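Local coordinates for protein 3-methyladenine dna-glycosylase (Archaeoglobus fulgidus, PDB 2JHN) that belongs to the HhH-GPD superfamily of base excision DNA repair proteins, and joins that helical part to an N-terminal domain related to the TATA-box binding protein, at residues Trp2-Lys7 against Arg67-Val72. The protein carries 1 engineered substitution. Sequence-based numbering, arbitrary orientation.
Sequences WRIELK and REWEAV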
loop_
_atom_site.group_PDB
_atom_site.type_symbol
_atom_site.label_atom_id
_atom_site.label_comp_id
_atom_site.label_asym_id
_atom_site.label_seq_id
_atom_site.Cartn_x
_atom_site.Cartn_y
_atom_site.Cartn_z
ATOM N N TRP A 2 2.147 23.900 0.481
ATOM C CA TRP A 2 3.414 23.527 -0.111
ATOM C C TRP A 2 3.058 22.857 -1.431
ATOM O O TRP A 2 1.920 22.408 -1.619
ATOM C CB TRP A 2 4.185 22.562 0.792
ATOM C CG TRP A 2 4.536 23.116 2.177
ATOM C CD1 TRP A 2 5.707 23.718 2.554
ATOM C CD2 TRP A 2 3.710 23.080 3.347
ATOM N NE1 TRP A 2 5.655 24.069 3.888
ATOM C CE2 TRP A 2 4.444 23.687 4.398
ATOM C CE3 TRP A 2 2.418 22.610 3.610
ATOM C CZ2 TRP A 2 3.918 23.838 5.702
ATOM C CZ3 TRP A 2 1.890 22.753 4.915
ATOM C CH2 TRP A 2 2.640 23.369 5.938
ATOM N N ARG A 3 4.036 22.781 -2.323
ATOM C CA ARG A 3 3.850 22.213 -3.663
ATOM C C ARG A 3 4.922 21.179 -3.965
ATOM O O ARG A 3 6.107 21.398 -3.681
ATOM C CB ARG A 3 3.891 23.315 -4.727
ATOM C CG ARG A 3 2.682 24.243 -4.688
ATOM C CD ARG A 3 2.738 25.335 -5.784
ATOM N NE ARG A 3 1.409 25.922 -5.982
ATOM C CZ ARG A 3 0.886 26.901 -5.232
ATOM N NH1 ARG A 3 1.576 27.432 -4.235
ATOM N NH2 ARG A 3 -0.335 27.334 -5.479
ATOM N N ILE A 4 4.485 20.047 -4.512
ATOM C CA ILE A 4 5.388 19.017 -5.018
ATOM C C ILE A 4 5.391 19.102 -6.541
ATOM O O ILE A 4 4.395 18.775 -7.180
ATOM C CB ILE A 4 4.926 17.587 -4.606
ATOM C CG1 ILE A 4 4.894 17.420 -3.083
ATOM C CG2 ILE A 4 5.845 16.509 -5.256
ATOM C CD1 ILE A 4 4.316 16.073 -2.636
ATOM N N GLU A 5 6.516 19.522 -7.112
ATOM C CA GLU A 5 6.630 19.687 -8.570
ATOM C C GLU A 5 7.233 18.455 -9.221
ATOM O O GLU A 5 8.309 18.017 -8.836
ATOM C CB GLU A 5 7.472 20.923 -8.901
ATOM C CG GLU A 5 6.936 22.217 -8.295
ATOM C CD GLU A 5 5.614 22.675 -8.898
ATOM O OE1 GLU A 5 5.130 22.111 -9.925
ATOM O OE2 GLU A 5 5.047 23.634 -8.326
ATOM N N LEU A 6 6.529 17.910 -10.203
ATOM C CA LEU A 6 6.895 16.643 -10.855
ATOM C C LEU A 6 7.516 16.914 -12.220
ATOM O O LEU A 6 7.163 17.905 -12.870
ATOM C CB LEU A 6 5.654 15.772 -11.054
ATOM C CG LEU A 6 4.682 15.595 -9.875
ATOM C CD1 LEU A 6 3.507 14.726 -10.283
ATOM C CD2 LEU A 6 5.404 15.045 -8.676
ATOM N N LYS A 7 8.397 16.016 -12.671
ATOM C CA LYS A 7 8.953 16.122 -14.035
ATOM C C LYS A 7 7.968 15.629 -15.096
ATOM O O LYS A 7 7.951 16.132 -16.226
ATOM C CB LYS A 7 10.319 15.418 -14.156
ATOM C CG LYS A 7 11.108 15.831 -15.401
ATOM C CD LYS A 7 12.340 14.975 -15.619
ATOM C CE LYS A 7 12.963 15.259 -16.979
ATOM N NZ LYS A 7 14.050 14.284 -17.316
ATOM N N ARG A 67 9.654 23.659 8.720
ATOM C CA ARG A 67 10.909 22.921 8.763
ATOM C C ARG A 67 10.723 21.396 8.655
ATOM O O ARG A 67 11.694 20.661 8.454
ATOM C CB ARG A 67 11.679 23.267 10.038
ATOM C CG ARG A 67 10.880 23.066 11.314
ATOM C CD ARG A 67 11.780 23.111 12.535
ATOM N NE ARG A 67 11.327 22.147 13.529
ATOM C CZ ARG A 67 10.415 22.396 14.464
ATOM N NH1 ARG A 67 9.848 23.600 14.560
ATOM N NH2 ARG A 67 10.074 21.435 15.314
ATOM N N GLU A 68 9.484 20.930 8.811
ATOM C CA GLU A 68 9.152 19.507 8.657
ATOM C C GLU A 68 8.734 19.153 7.220
ATOM O O GLU A 68 8.529 17.974 6.914
ATOM C CB GLU A 68 8.048 19.096 9.635
ATOM C CG GLU A 68 8.417 19.257 11.109
ATOM C CD GLU A 68 7.309 18.831 12.039
ATOM O OE1 GLU A 68 7.491 17.823 12.749
ATOM O OE2 GLU A 68 6.238 19.483 12.050
ATOM N N TRP A 69 8.632 20.166 6.350
ATOM C CA TRP A 69 8.189 19.968 4.961
ATOM C C TRP A 69 9.026 18.941 4.197
ATOM O O TRP A 69 8.467 18.068 3.548
ATOM C CB TRP A 69 8.137 21.294 4.168
ATOM C CG TRP A 69 7.953 21.105 2.668
ATOM C CD1 TRP A 69 8.763 21.585 1.682
ATOM C CD2 TRP A 69 6.907 20.362 1.999
ATOM N NE1 TRP A 69 8.280 21.215 0.446
ATOM C CE2 TRP A 69 7.153 20.455 0.611
ATOM C CE3 TRP A 69 5.794 19.624 2.442
ATOM C CZ2 TRP A 69 6.326 19.850 -0.341
ATOM C CZ3 TRP A 69 4.960 19.011 1.483
ATOM C CH2 TRP A 69 5.240 19.130 0.113
ATOM N N GLU A 70 10.353 19.044 4.269
ATOM C CA GLU A 70 11.222 18.121 3.535
ATOM C C GLU A 70 10.913 16.648 3.874
ATOM O O GLU A 70 10.839 15.800 2.982
ATOM C CB GLU A 70 12.700 18.440 3.790
ATOM C CG GLU A 70 13.598 18.234 2.577
ATOM C CD GLU A 70 13.231 19.160 1.421
ATOM O OE1 GLU A 70 13.087 20.383 1.653
ATOM O OE2 GLU A 70 13.085 18.666 0.279
ATOM N N ALA A 71 10.700 16.373 5.160
ATOM C CA ALA A 71 10.391 15.030 5.641
ATOM C C ALA A 71 9.011 14.593 5.148
ATOM O O ALA A 71 8.852 13.468 4.670
ATOM C CB ALA A 71 10.459 14.976 7.171
ATOM N N VAL A 72 8.022 15.484 5.263
ATOM C CA VAL A 72 6.664 15.179 4.808
ATOM C C VAL A 72 6.666 14.918 3.290
ATOM O O VAL A 72 6.052 13.959 2.808
ATOM C CB VAL A 72 5.665 16.316 5.160
ATOM C CG1 VAL A 72 4.294 16.045 4.519
ATOM C CG2 VAL A 72 5.520 16.473 6.646
#
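Trp-2 and Trp-69 lie one over the other, as an offset stack of two nearly parallel indoles, where the edge strand of the N-terminal sheet meets a helix. Their five-membered rings have centroids 4.3 Å apart and planes inclined by 16°. The two side chains run past each other in opposite directions, and it is the five-membered rings that overlap: CD1 of Trp-2 sits 3.4 Å from CG of Trp-69, and NE1 of Trp-2 reaches CB of Trp-69 at 3.7 Å. By the same slide the six-membered ring of Trp-69 reaches back over CB of Trp-2, a CH-pi contact 3.4 Å from the ring centroid and only 2° off its normal. The indole of Trp-69 reaches the strand backbone because its CG stands trans to the backbone N (chi1 169°), and CZ2 comes to 3.7 Å from the carbonyl O of Arg-3. Ile-4 meets the far end of this indole at its edge, near the ring plane, with CG1 3.6 Å from CH2 of Trp-69. No hydrogen bond links the two segments. A mercury ion bound in the crystal lies about 4 Å from the side chain of Trp-2. Phe-64 also stacks on Trp-2, while Val-60 touches both Ile-4 and Trp-69. Strand 2-5 pairs antiparallel with strand 57-62 at the border of the five-stranded sheet, and the tryptophan pair ties this outermost strand to helix 69-80, within the TBP-like domain.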